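Local atomic coordinates of phosphate-binding protein (Unidentified prokaryotic organism, PDB entry 3W9V), a protein that binds inorganic phosphate as a two-lobed solute-binding protein of the PstS family, the extracytoplasmic receptors of phosphate transport. Residues I95-K99 with L198-A204; S191-M195 with T209-F215; K228-V232 with E243-P247. The protein carries 1 engineered substitution. All blocks are in the same frame, centred on the assembly; numbering follows the deposited sequence.

Residues 95-99 connect the three contacts. Contacts 1 and 2 have centres about 12 Å apart, share helix 190-199 and touch where Pro-96 O meets Thr-209 N at 3.1 Å, probably a hydrogen bond. Contacts 1 and 3 have centres about 17 Å apart and are joined by probable backbone hydrogen bonds, Phe-97 N to Lys-228 O and Ile-95 O to Ala-230 N, both 2.9 Å. Contacts 2 and 3, with centres about 15 Å apart, do not touch. In contact 2 the Ser-191 side chain lies about 5 Å from a bound phosphate ion.

Contact 1: I95-K99 with L198-A204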
ATOM      1  N   ILE A  95      -3.379  11.853  -5.171  1.00  7.60           N
ATOM      2  CA  ILE A  95      -2.594  13.075  -5.048  1.00  7.13           C
ATOM      3  C   ILE A  95      -3.521  14.225  -4.620  1.00  8.57           C
ATOM      4  O   ILE A  95      -3.927  15.056  -5.437  1.00  8.47           O
ATOM      5  CB  ILE A  95      -1.878  13.417  -6.382  1.00  8.43           C
ATOM      6  CG1 ILE A  95      -1.096  12.209  -6.919  1.00  8.20           C
ATOM      7  CG2 ILE A  95      -0.968  14.621  -6.221  1.00  9.25           C
ATOM      8  CD1 ILE A  95       0.105  11.792  -6.084  1.00  8.49           C
ATOM      9  N   PRO A  96      -3.890  14.260  -3.332  1.00  7.96           N
ATOM     10  CA  PRO A  96      -4.726  15.355  -2.833  1.00  7.67           C
ATOM     11  C   PRO A  96      -3.885  16.610  -2.639  1.00  7.72           C
ATOM     12  O   PRO A  96      -2.669  16.531  -2.416  1.00  8.66           O
ATOM     13  CB  PRO A  96      -5.217  14.823  -1.483  1.00  9.31           C
ATOM     14  CG  PRO A  96      -4.107  13.933  -1.023  1.00  8.06           C
ATOM     15  CD  PRO A  96      -3.563  13.285  -2.276  1.00  7.41           C
ATOM     16  N   PHE A  97      -4.535  17.766  -2.720  1.00  8.43           N
ATOM     17  CA  PHE A  97      -3.836  19.035  -2.617  1.00  9.06           C
ATOM     18  C   PHE A  97      -4.783  20.105  -2.093  1.00  8.77           C
ATOM     19  O   PHE A  97      -6.009  19.980  -2.205  1.00 10.33           O
ATOM     20  CB  PHE A  97      -3.277  19.456  -3.986  1.00 10.00           C
ATOM     21  CG  PHE A  97      -4.340  19.675  -5.021  1.00  9.56           C
ATOM     22  CD1 PHE A  97      -4.925  20.922  -5.177  1.00 10.44           C
ATOM     23  CD2 PHE A  97      -4.775  18.631  -5.820  1.00 10.07           C
ATOM     24  CE1 PHE A  97      -5.928  21.121  -6.105  1.00 11.57           C
ATOM     25  CE2 PHE A  97      -5.780  18.829  -6.758  1.00  9.44           C
ATOM     26  CZ  PHE A  97      -6.353  20.078  -6.892  1.00 11.11           C
ATOM     27  N   ARG A  98      -4.205  21.161  -1.531  1.00  9.74           N
ATOM     28  CA  ARG A  98      -4.983  22.302  -1.062  1.00 10.62           C
ATOM     29  C   ARG A  98      -4.623  23.554  -1.850  1.00 11.28           C
ATOM     30  O   ARG A  98      -3.645  24.232  -1.545  1.00 10.95           O
ATOM     31  CB  ARG A  98      -4.764  22.537   0.431  1.00 10.87           C
ATOM     32  CG  ARG A  98      -5.578  23.702   0.965  1.00 12.21           C
ATOM     33  CD  ARG A  98      -5.435  23.876   2.466  1.00 15.66           C
ATOM     34  NE  ARG A  98      -6.069  25.119   2.903  1.00 16.30           N
ATOM     35  CZ  ARG A  98      -5.420  26.147   3.442  1.00 15.80           C
ATOM     36  NH1 ARG A  98      -4.113  26.085   3.644  1.00 13.96           N
ATOM     37  NH2 ARG A  98      -6.087  27.237   3.794  1.00 18.15           N
ATOM     38  N   LYS A  99      -5.411  23.845  -2.878  1.00 10.70           N
ATOM     39  CA  LYS A  99      -5.165  25.004  -3.733  1.00 12.80           C
ATOM     40  C   LYS A  99      -6.456  25.335  -4.459  1.00 11.87           C
ATOM     41  O   LYS A  99      -6.923  24.562  -5.297  1.00 12.71           O
ATOM     42  CB  LYS A  99      -4.042  24.719  -4.738  1.00 11.85           C
ATOM     43  CG  LYS A  99      -3.600  25.932  -5.561  1.00 12.93           C
ATOM     44  CD  LYS A  99      -2.967  27.021  -4.705  1.00 13.45           C
ATOM     45  CE  LYS A  99      -2.534  28.206  -5.565  1.00 15.11           C
ATOM     46  NZ  LYS A  99      -2.012  29.332  -4.741  1.00 14.80           N
ATOM     47  N   LEU A 198      -1.878  18.615   5.323  1.00 10.08           N
ATOM     48  CA  LEU A 198      -2.410  19.069   4.047  1.00 10.82           C
ATOM     49  C   LEU A 198      -3.592  20.014   4.259  1.00 11.69           C
ATOM     50  O   LEU A 198      -3.723  21.031   3.571  1.00 13.30           O
ATOM     51  CB  LEU A 198      -2.857  17.874   3.210  1.00 10.63           C
ATOM     52  CG  LEU A 198      -3.238  18.210   1.769  1.00 11.98           C
ATOM     53  CD1 LEU A 198      -1.994  18.473   0.935  1.00 13.81           C
ATOM     54  CD2 LEU A 198      -4.074  17.108   1.156  1.00 12.22           C
ATOM     55  N   ASN A 199      -4.441  19.672   5.224  1.00 12.13           N
ATOM     56  CA  ASN A 199      -5.676  20.410   5.486  1.00 13.93           C
ATOM     57  C   ASN A 199      -5.545  21.569   6.476  1.00 15.26           C
ATOM     58  O   ASN A 199      -6.525  22.258   6.757  1.00 17.02           O
ATOM     59  CB  ASN A 199      -6.767  19.451   5.971  1.00 13.94           C
ATOM     60  CG  ASN A 199      -7.324  18.591   4.855  1.00 15.37           C
ATOM     61  OD1 ASN A 199      -7.436  19.035   3.712  1.00 22.84           O
ATOM     62  ND2 ASN A 199      -7.683  17.356   5.181  1.00 16.91           N
ATOM     63  N   ASP A 200      -4.341  21.778   6.998  1.00 13.35           N
ATOM     64  CA  ASP A 200      -4.085  22.821   7.992  1.00 16.58           C
ATOM     65  C   ASP A 200      -4.356  24.208   7.418  1.00 14.00           C
ATOM     66  O   ASP A 200      -3.629  24.671   6.542  1.00 15.43           O
ATOM     67  CB  ASP A 200      -2.629  22.730   8.450  1.00 17.38           C
ATOM     68  CG  ASP A 200      -2.327  23.604   9.656  1.00 18.85           C
ATOM     69  OD1 ASP A 200      -3.190  24.407  10.068  1.00 21.00           O
ATOM     70  OD2 ASP A 200      -1.207  23.488  10.191  1.00 17.56           O
ATOM     71  N   THR A 201      -5.390  24.878   7.919  1.00 15.68           N
ATOM     72  CA  THR A 201      -5.762  26.189   7.393  1.00 19.27           C
ATOM     73  C   THR A 201      -5.026  27.345   8.075  1.00 20.72           C
ATOM     74  O   THR A 201      -5.297  28.511   7.787  1.00 25.25           O
ATOM     75  CB  THR A 201      -7.283  26.427   7.473  1.00 23.41           C
ATOM     76  OG1 THR A 201      -7.716  26.348   8.838  1.00 24.64           O
ATOM     77  CG2 THR A 201      -8.027  25.387   6.648  1.00 22.67           C
ATOM     78  N   THR A 202      -4.099  27.023   8.971  1.00 16.87           N
ATOM     79  CA  THR A 202      -3.303  28.050   9.640  1.00 19.79           C
ATOM     80  C   THR A 202      -2.080  28.430   8.810  1.00 18.94           C
ATOM     81  O   THR A 202      -1.353  29.362   9.150  1.00 23.38           O
ATOM     82  CB  THR A 202      -2.844  27.609  11.044  1.00 21.55           C
ATOM     83  OG1 THR A 202      -1.850  26.583  10.931  1.00 23.51           O
ATOM     84  CG2 THR A 202      -4.025  27.097  11.862  1.00 24.07           C
ATOM     85  N   VAL A 203      -1.854  27.696   7.725  1.00 17.40           N
ATOM     86  CA  VAL A 203      -0.790  28.023   6.786  1.00 18.65           C
ATOM     87  C   VAL A 203      -1.384  28.380   5.430  1.00 13.62           C
ATOM     88  O   VAL A 203      -2.561  28.128   5.167  1.00 15.45           O
ATOM     89  CB  VAL A 203       0.217  26.861   6.624  1.00 19.32           C
ATOM     90  CG1 VAL A 203       0.857  26.521   7.963  1.00 20.22           C
ATOM     91  CG2 VAL A 203      -0.464  25.637   6.025  1.00 15.59           C
ATOM     92  N   ALA A 204      -0.565  28.972   4.569  1.00 16.22           N
ATOM     93  CA  ALA A 204      -1.017  29.371   3.244  1.00 16.97           C
ATOM     94  C   ALA A 204      -1.349  28.151   2.394  1.00 14.61           C
ATOM     95  O   ALA A 204      -0.789  27.070   2.592  1.00 14.55           O
ATOM     96  CB  ALA A 204       0.041  30.222   2.557  1.00 20.56           C
TER
HETATM   97  O   HOH W   1      -1.552  24.427   1.946  1.00 12.22           O
HETATM   98  O   HOH W   2      -2.555  23.456   4.344  1.00 12.45           O
HETATM   99  O   HOH W   3      -5.346  29.617   5.337  1.00 26.35           O
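An extended arginine whose guanidinium is held by one direct backbone hydrogen bond and by water is the striking feature here. Arg-98 leaves its loop with chi1 to chi3 all t, which carries its guanidinium to the type I beta turn Asp-200 to Val-203, just after helix 190-199 of the periplasmic-binding-protein fold. The direct hydrogen bond joins Arg-98 NH1 to Val-203 O, 3.0 Å and 167° at the hydrogen, with the acceptor near the guanidinium plane. Asp-200 O is only 3.3 Å from Arg-98 NH1, but the angle is too poor for a bond; the Asp-200 C and Thr-201 CA atoms lie instead over one face of the group.

Waters complete the polar fit. Water 3 accepts from Arg-98 NH2 at 2.9 Å and donates to Thr-201 O at 2.7 Å and Val-203 O at 3.2 Å. Water 2 accepts from Arg-98 NH1 at 3.1 Å, close to Leu-198 O (2.8 Å) and Asp-200 O (2.7 Å).

At the inner end the contact turns apolar: Pro-96 CB packs on Leu-198 CD2 at 3.7 Å. Backbone hydrogen bonds of Arg-98 to Gly-206 and Arg-207 hold its loop beside the chain that follows the turn. The turn is itself braced as an Asx turn, Asp-200 OD1 accepting from Thr-202 N at 3.0 Å and bonding Thr-202 OG1 at 2.7 Å.

Contact 2: S191-M195 with T209-F215. Engineered in segment 209-215: Met-211 (natural residue Ile).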
ATOM      1  N   SER A 191      -0.740   8.308   7.655  1.00  6.93           N
ATOM      2  CA  SER A 191      -1.658   8.843   6.658  1.00  7.13           C
ATOM      3  C   SER A 191      -2.441  10.007   7.256  1.00  7.90           C
ATOM      4  O   SER A 191      -2.606  11.055   6.627  1.00  8.19           O
ATOM      5  CB  SER A 191      -2.634   7.773   6.162  1.00  7.11           C
ATOM      6  OG  SER A 191      -1.972   6.754   5.430  1.00  7.06           O
ATOM      7  N   ASP A 192      -2.919   9.823   8.484  1.00  7.97           N
ATOM      8  CA  ASP A 192      -3.683  10.876   9.145  0.80  7.40           C
ATOM      9  C   ASP A 192      -2.875  12.148   9.422  1.00  8.47           C
ATOM     10  O   ASP A 192      -3.387  13.257   9.248  1.00  9.60           O
ATOM     11  CB  ASP A 192      -4.386  10.360  10.409  1.00  9.93           C
ATOM     12  CG  ASP A 192      -3.425   9.857  11.472  1.00 14.97           C
ATOM     13  OD1 ASP A 192      -2.229   9.662  11.187  1.00 16.73           O
ATOM     14  OD2 ASP A 192      -3.886   9.638  12.613  1.00 23.96           O
ATOM     15  N   GLY A 193      -1.621  11.997   9.830  1.00  8.44           N
ATOM     16  CA  GLY A 193      -0.779  13.151  10.091  1.00  9.40           C
ATOM     17  C   GLY A 193      -0.499  13.953   8.832  1.00  7.35           C
ATOM     18  O   GLY A 193      -0.509  15.186   8.857  1.00  9.16           O
ATOM     19  N   VAL A 194      -0.263  13.260   7.723  1.00  7.76           N
ATOM     20  CA  VAL A 194      -0.068  13.944   6.458  1.00  7.29           C
ATOM     21  C   VAL A 194      -1.339  14.680   6.023  1.00  8.01           C
ATOM     22  O   VAL A 194      -1.268  15.836   5.611  1.00  8.79           O
ATOM     23  CB  VAL A 194       0.453  12.997   5.369  1.00  7.63           C
ATOM     24  CG1 VAL A 194       0.366  13.660   4.007  1.00  8.59           C
ATOM     25  CG2 VAL A 194       1.894  12.609   5.666  1.00  8.86           C
ATOM     26  N   MET A 195      -2.501  14.043   6.139  1.00  7.98           N
ATOM     27  CA  MET A 195      -3.739  14.729   5.768  1.00  8.69           C
ATOM     28  C   MET A 195      -4.028  15.934   6.661  1.00  8.73           C
ATOM     29  O   MET A 195      -4.532  16.954   6.188  1.00  9.46           O
ATOM     30  CB  MET A 195      -4.936  13.777   5.739  1.00  8.80           C
ATOM     31  CG  MET A 195      -4.939  12.820   4.549  1.00  9.71           C
ATOM     32  SD  MET A 195      -4.769  13.611   2.927  1.00 10.08           S
ATOM     33  CE  MET A 195      -6.273  14.581   2.841  1.00 12.30           C
ATOM     34  N   THR A 209       0.369  16.266  -1.710  1.00  7.87           N
ATOM     35  CA  THR A 209       0.972  15.049  -1.182  1.00  7.32           C
ATOM     36  C   THR A 209       0.541  13.820  -1.982  1.00  6.38           C
ATOM     37  O   THR A 209      -0.184  13.930  -2.976  1.00  8.04           O
ATOM     38  CB  THR A 209       0.643  14.871   0.323  1.00  7.51           C
ATOM     39  OG1 THR A 209       1.493  13.875   0.901  1.00  8.22           O
ATOM     40  CG2 THR A 209      -0.811  14.467   0.527  1.00  9.20           C
ATOM     41  N   TYR A 210       1.023  12.656  -1.545  1.00  6.87           N
ATOM     42  CA  TYR A 210       0.626  11.353  -2.068  1.00  7.07           C
ATOM     43  C   TYR A 210      -0.075  10.621  -0.915  1.00  7.13           C
ATOM     44  O   TYR A 210       0.294  10.800   0.252  1.00  7.08           O
ATOM     45  CB  TYR A 210       1.855  10.583  -2.590  1.00  7.20           C
ATOM     46  CG  TYR A 210       2.940  10.396  -1.553  1.00  6.32           C
ATOM     47  CD1 TYR A 210       3.019   9.225  -0.808  1.00  6.76           C
ATOM     48  CD2 TYR A 210       3.883  11.392  -1.310  1.00  6.85           C
ATOM     49  CE1 TYR A 210       4.004   9.047   0.152  1.00  6.92           C
ATOM     50  CE2 TYR A 210       4.871  11.227  -0.349  1.00  6.75           C
ATOM     51  CZ  TYR A 210       4.932  10.052   0.376  1.00  6.31           C
ATOM     52  OH  TYR A 210       5.916   9.909   1.332  1.00  7.03           O
ATOM     53  N   MET A 211      -1.089   9.812  -1.216  1.00  6.54           N
ATOM     54  CA  MET A 211      -1.971   9.369  -0.143  1.00  6.65           C
ATOM     55  C   MET A 211      -2.833   8.159  -0.473  1.00  6.35           C
ATOM     56  O   MET A 211      -3.325   8.012  -1.593  1.00  6.69           O
ATOM     57  CB  MET A 211      -2.886  10.540   0.243  1.00  6.99           C
ATOM     58  CG  MET A 211      -3.825  10.298   1.421  1.00  7.85           C
ATOM     59  SD  MET A 211      -2.987   9.857   2.961  1.00  7.42           S
ATOM     60  CE  MET A 211      -1.829  11.206   3.112  1.00  8.63           C
ATOM     61  N   SER A 212      -3.054   7.317   0.533  1.00  6.08           N
ATOM     62  CA  SER A 212      -4.096   6.297   0.482  1.00  6.40           C
ATOM     63  C   SER A 212      -5.413   6.894  -0.018  1.00  6.61           C
ATOM     64  O   SER A 212      -5.839   7.932   0.474  1.00  7.18           O
ATOM     65  CB  SER A 212      -4.333   5.761   1.886  1.00  6.84           C
ATOM     66  OG  SER A 212      -5.520   4.988   1.904  1.00  6.96           O
ATOM     67  N   PRO A 213      -6.084   6.240  -0.977  1.00  6.47           N
ATOM     68  CA  PRO A 213      -7.338   6.822  -1.470  1.00  7.28           C
ATOM     69  C   PRO A 213      -8.438   6.855  -0.406  1.00  7.93           C
ATOM     70  O   PRO A 213      -9.357   7.661  -0.536  1.00  9.08           O
ATOM     71  CB  PRO A 213      -7.719   5.901  -2.637  1.00  8.57           C
ATOM     72  CG  PRO A 213      -7.058   4.593  -2.314  1.00  9.08           C
ATOM     73  CD  PRO A 213      -5.756   4.974  -1.649  1.00  7.82           C
ATOM     74  N   ASP A 214      -8.332   6.024   0.626  1.00  6.95           N
ATOM     75  CA  ASP A 214      -9.308   6.012   1.712  1.00  8.09           C
ATOM     76  C   ASP A 214      -9.157   7.248   2.600  1.00  8.15           C
ATOM     77  O   ASP A 214     -10.092   7.627   3.303  1.00 10.13           O
ATOM     78  CB  ASP A 214      -9.136   4.730   2.536  1.00  7.54           C
ATOM     79  CG  ASP A 214     -10.363   4.371   3.364  1.00  7.85           C
ATOM     80  OD1 ASP A 214     -11.473   4.899   3.116  1.00  9.15           O
ATOM     81  OD2 ASP A 214     -10.204   3.518   4.265  1.00  9.30           O
ATOM     82  N   PHE A 215      -7.980   7.868   2.581  1.00  8.21           N
ATOM     83  CA  PHE A 215      -7.719   9.069   3.377  1.00  8.26           C
ATOM     84  C   PHE A 215      -7.752  10.349   2.545  1.00  8.80           C
ATOM     85  O   PHE A 215      -7.888  11.444   3.095  1.00  9.36           O
ATOM     86  CB  PHE A 215      -6.340   8.987   4.047  1.00  8.45           C
ATOM     87  CG  PHE A 215      -6.285   8.084   5.248  1.00  7.06           C
ATOM     88  CD1 PHE A 215      -6.378   8.611   6.525  1.00  9.50           C
ATOM     89  CD2 PHE A 215      -6.097   6.720   5.104  1.00  7.63           C
ATOM     90  CE1 PHE A 215      -6.312   7.792   7.638  1.00 12.11           C
ATOM     91  CE2 PHE A 215      -6.026   5.898   6.214  1.00  9.01           C
ATOM     92  CZ  PHE A 215      -6.130   6.435   7.480  1.00 10.32           C
TER
HETATM   93  O   HOH W   4      -1.253   6.804   2.760  1.00  6.97           O
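Van der Waals packing dominates this buried interface. Ser-191, Val-194 and Met-195, at i, i+3 and i+4, form one face of helix 190-199, and the CA-to-CB bonds of all three point at the loop 209-215; the hydrogen bond Met-195 N to Ser-191 O (3.0 Å) is part of the helical pattern that sets their spacing. Met-211, an engineered residue replacing Ile, reaches between them: its CE is 3.4 Å from Val-194 CG1 and 3.6 Å from Ser-191 O, while its CG is 3.8 Å from Met-195 SD. Val-194 CG1 also lies 3.3 Å from Thr-209 OG1, whose hydrogen bond goes to Val-138 O. Further along, Met-195 CG packs on Phe-215 CB at 4.1 Å.

The aromatic component is a CH-pi contact. Ser-191 CB sits 3.6 Å from the centroid of the Phe-215 ring and 5° off its normal, almost directly over the face.

Polar linkage between the segments runs through water 4, which is 2.8 Å from Ser-191 OG and accepts from Ser-212 N at 2.9 Å. Ser-191 OG also bonds Thr-8 OG1, and Ser-212 OG bonds Leu-9 O. Within the loop, Ser-212 OG accepts from Asp-214 N at 3.3 Å, an ST turn, and Phe-215 N bonds Ser-212 O at 3.0 Å.

With a phosphate ion about 5 Å from the Ser-191 side chain, this helix-on-loop packing is consistent with the wall of the ligand cleft in a periplasmic-binding-protein fold.

Contact 3: K228-V232 with E243-P247; sequences KVARV and EGKSP
Build residues 229-232 as extended chain entering strand 231-237. Residues 243-246, extended but outside any strand, follow strand 240-242 and turn at Pro-247 (phi/psi -83/18); end-to-end directions are 123° apart. The register is a single antiparallel bridge, a hydrogen-bonded pair of Val-232 and Lys-245 (CA-CA 5.5 Å): Val-232 N donates to Lys-245 O (159°) and Lys-245 N to Val-232 O (161°), each 3.0 Å. Lys-245 O also receives a CA-H...O contact from Arg-231 CA at 3.2 Å. Gly-244 CA lies 3.3 Å from Val-232 O; a CB there would clash with Val-232 C.

Other polar groups find partners outside: the Arg-231 backbone pairs with Val-105 and Leu-107, Ala-230 N with Ile-95 O, Gly-244 N with Asp-106 OD2, Ser-246 OG with Asp-224 OD1 and Ala-248 N, Ser-246 O with Asn-251 ND2. Arg-231 (m, t, t) places NH1 3.9 Å from Glu-243 OE1, a long salt bridge of charges alone. Val-229 CG1 (chi1 t) meets Pro-247 CG at 3.6 Å. The arrangement is the open end of a beta hairpin.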
ATOM      1  N   LYS A 228      -9.613  19.243  -5.721  1.00 10.15           N
ATOM      2  CA  LYS A 228      -9.073  18.804  -4.430  1.00  9.92           C
ATOM      3  C   LYS A 228      -8.175  17.567  -4.518  1.00  9.38           C
ATOM      4  O   LYS A 228      -7.266  17.389  -3.702  1.00  9.88           O
ATOM      5  CB  LYS A 228     -10.210  18.520  -3.445  1.00 11.12           C
ATOM      6  CG  LYS A 228     -11.021  19.747  -3.077  1.00 12.40           C
ATOM      7  CD  LYS A 228     -12.179  19.377  -2.162  1.00 15.05           C
ATOM      8  CE  LYS A 228     -13.027  20.593  -1.815  1.00 23.04           C
ATOM      9  NZ  LYS A 228     -12.268  21.590  -1.012  1.00 36.28           N
ATOM     10  N   VAL A 229      -8.455  16.704  -5.487  1.00  9.74           N
ATOM     11  CA  VAL A 229      -7.695  15.475  -5.682  1.00 10.05           C
ATOM     12  C   VAL A 229      -7.324  15.433  -7.154  1.00  9.86           C
ATOM     13  O   VAL A 229      -8.202  15.414  -8.017  1.00 10.46           O
ATOM     14  CB  VAL A 229      -8.510  14.223  -5.274  1.00  9.69           C
ATOM     15  CG1 VAL A 229      -7.724  12.959  -5.563  1.00 10.85           C
ATOM     16  CG2 VAL A 229      -8.876  14.279  -3.795  1.00 10.28           C
ATOM     17  N   ALA A 230      -6.031  15.459  -7.446  1.00  9.80           N
ATOM     18  CA  ALA A 230      -5.597  15.613  -8.829  1.00  9.88           C
ATOM     19  C   ALA A 230      -5.926  14.411  -9.700  1.00 10.10           C
ATOM     20  O   ALA A 230      -5.804  13.261  -9.277  1.00 10.76           O
ATOM     21  CB  ALA A 230      -4.103  15.899  -8.884  1.00 11.03           C
ATOM     22  N   ARG A 231      -6.340  14.678 -10.934  1.00 10.54           N
ATOM     23  CA  ARG A 231      -6.305  13.641 -11.947  1.00 10.82           C
ATOM     24  C   ARG A 231      -4.840  13.454 -12.329  1.00  9.56           C
ATOM     25  O   ARG A 231      -4.035  14.377 -12.191  1.00 10.72           O
ATOM     26  CB  ARG A 231      -7.138  14.037 -13.166  1.00 11.27           C
ATOM     27  CG  ARG A 231      -8.625  14.160 -12.880  1.00 11.40           C
ATOM     28  CD  ARG A 231      -9.363  14.822 -14.033  1.00 16.49           C
ATOM     29  NE  ARG A 231     -10.776  15.020 -13.720  1.00 16.36           N
ATOM     30  CZ  ARG A 231     -11.596  15.789 -14.428  1.00 20.13           C
ATOM     31  NH1 ARG A 231     -11.145  16.441 -15.492  1.00 20.62           N
ATOM     32  NH2 ARG A 231     -12.867  15.910 -14.069  1.00 25.14           N
ATOM     33  N   VAL A 232      -4.485  12.252 -12.761  1.00  9.97           N
ATOM     34  CA  VAL A 232      -3.130  11.990 -13.231  1.00 10.39           C
ATOM     35  C   VAL A 232      -3.205  11.242 -14.555  1.00  9.84           C
ATOM     36  O   VAL A 232      -3.996  10.316 -14.707  1.00 11.91           O
ATOM     37  CB  VAL A 232      -2.299  11.159 -12.216  1.00 10.03           C
ATOM     38  CG1 VAL A 232      -0.877  10.966 -12.731  1.00 13.02           C
ATOM     39  CG2 VAL A 232      -2.264  11.835 -10.853  1.00 10.79           C
ATOM     40  N   GLU A 243      -7.218  13.315 -21.303  1.00 14.70           N
ATOM     41  CA  GLU A 243      -7.300  13.739 -19.913  1.00 13.44           C
ATOM     42  C   GLU A 243      -6.816  12.627 -18.997  1.00 13.36           C
ATOM     43  O   GLU A 243      -6.943  11.444 -19.313  1.00 15.55           O
ATOM     44  CB  GLU A 243      -8.734  14.125 -19.546  1.00 16.47           C
ATOM     45  CG  GLU A 243      -9.276  15.324 -20.315  1.00 19.14           C
ATOM     46  CD  GLU A 243     -10.668  15.728 -19.870  1.00 28.70           C
ATOM     47  OE1 GLU A 243     -11.292  14.975 -19.093  1.00 30.70           O
ATOM     48  OE2 GLU A 243     -11.140  16.802 -20.298  1.00 39.12           O
ATOM     49  N   GLY A 244      -6.245  13.017 -17.864  1.00 11.74           N
ATOM     50  CA  GLY A 244      -5.906  12.064 -16.825  1.00 12.52           C
ATOM     51  C   GLY A 244      -7.154  11.543 -16.138  1.00 12.68           C
ATOM     52  O   GLY A 244      -8.268  12.002 -16.407  1.00 14.58           O
ATOM     53  N   LYS A 245      -6.964  10.585 -15.236  1.00 11.76           N
ATOM     54  CA  LYS A 245      -8.067   9.967 -14.512  1.00 10.52           C
ATOM     55  C   LYS A 245      -7.974  10.267 -13.026  1.00 10.34           C
ATOM     56  O   LYS A 245      -6.899  10.559 -12.500  1.00 10.18           O
ATOM     57  CB  LYS A 245      -8.049   8.450 -14.712  1.00 13.59           C
ATOM     58  CG  LYS A 245      -8.230   7.997 -16.150  1.00 16.99           C
ATOM     59  CD  LYS A 245      -9.601   8.385 -16.682  1.00 21.41           C
ATOM     60  CE  LYS A 245      -9.861   7.750 -18.039  1.00 29.08           C
ATOM     61  NZ  LYS A 245      -8.773   8.057 -19.009  1.00 37.29           N
ATOM     62  N   SER A 246      -9.108  10.179 -12.343  1.00 11.07           N
ATOM     63  CA  SER A 246      -9.133  10.270 -10.893  1.00  9.55           C
ATOM     64  C   SER A 246      -8.591   8.969 -10.313  1.00  9.70           C
ATOM     65  O   SER A 246      -8.547   7.954 -11.000  1.00 10.26           O
ATOM     66  CB  SER A 246     -10.565  10.460 -10.415  1.00 12.03           C
ATOM     67  OG  SER A 246     -11.240   9.214 -10.430  1.00 11.69           O
ATOM     68  N   PRO A 247      -8.182   8.989  -9.033  1.00 10.02           N
ATOM     69  CA  PRO A 247      -7.688   7.762  -8.396  1.00  9.75           C
ATOM     70  C   PRO A 247      -8.806   6.867  -7.857  1.00  9.87           C
ATOM     71  O   PRO A 247      -8.544   6.003  -7.015  1.00 11.49           O
ATOM     72  CB  PRO A 247      -6.839   8.297  -7.242  1.00 10.41           C
ATOM     73  CG  PRO A 247      -7.500   9.574  -6.875  1.00 10.03           C
ATOM     74  CD  PRO A 247      -8.009  10.167  -8.167  1.00 10.39           C
TER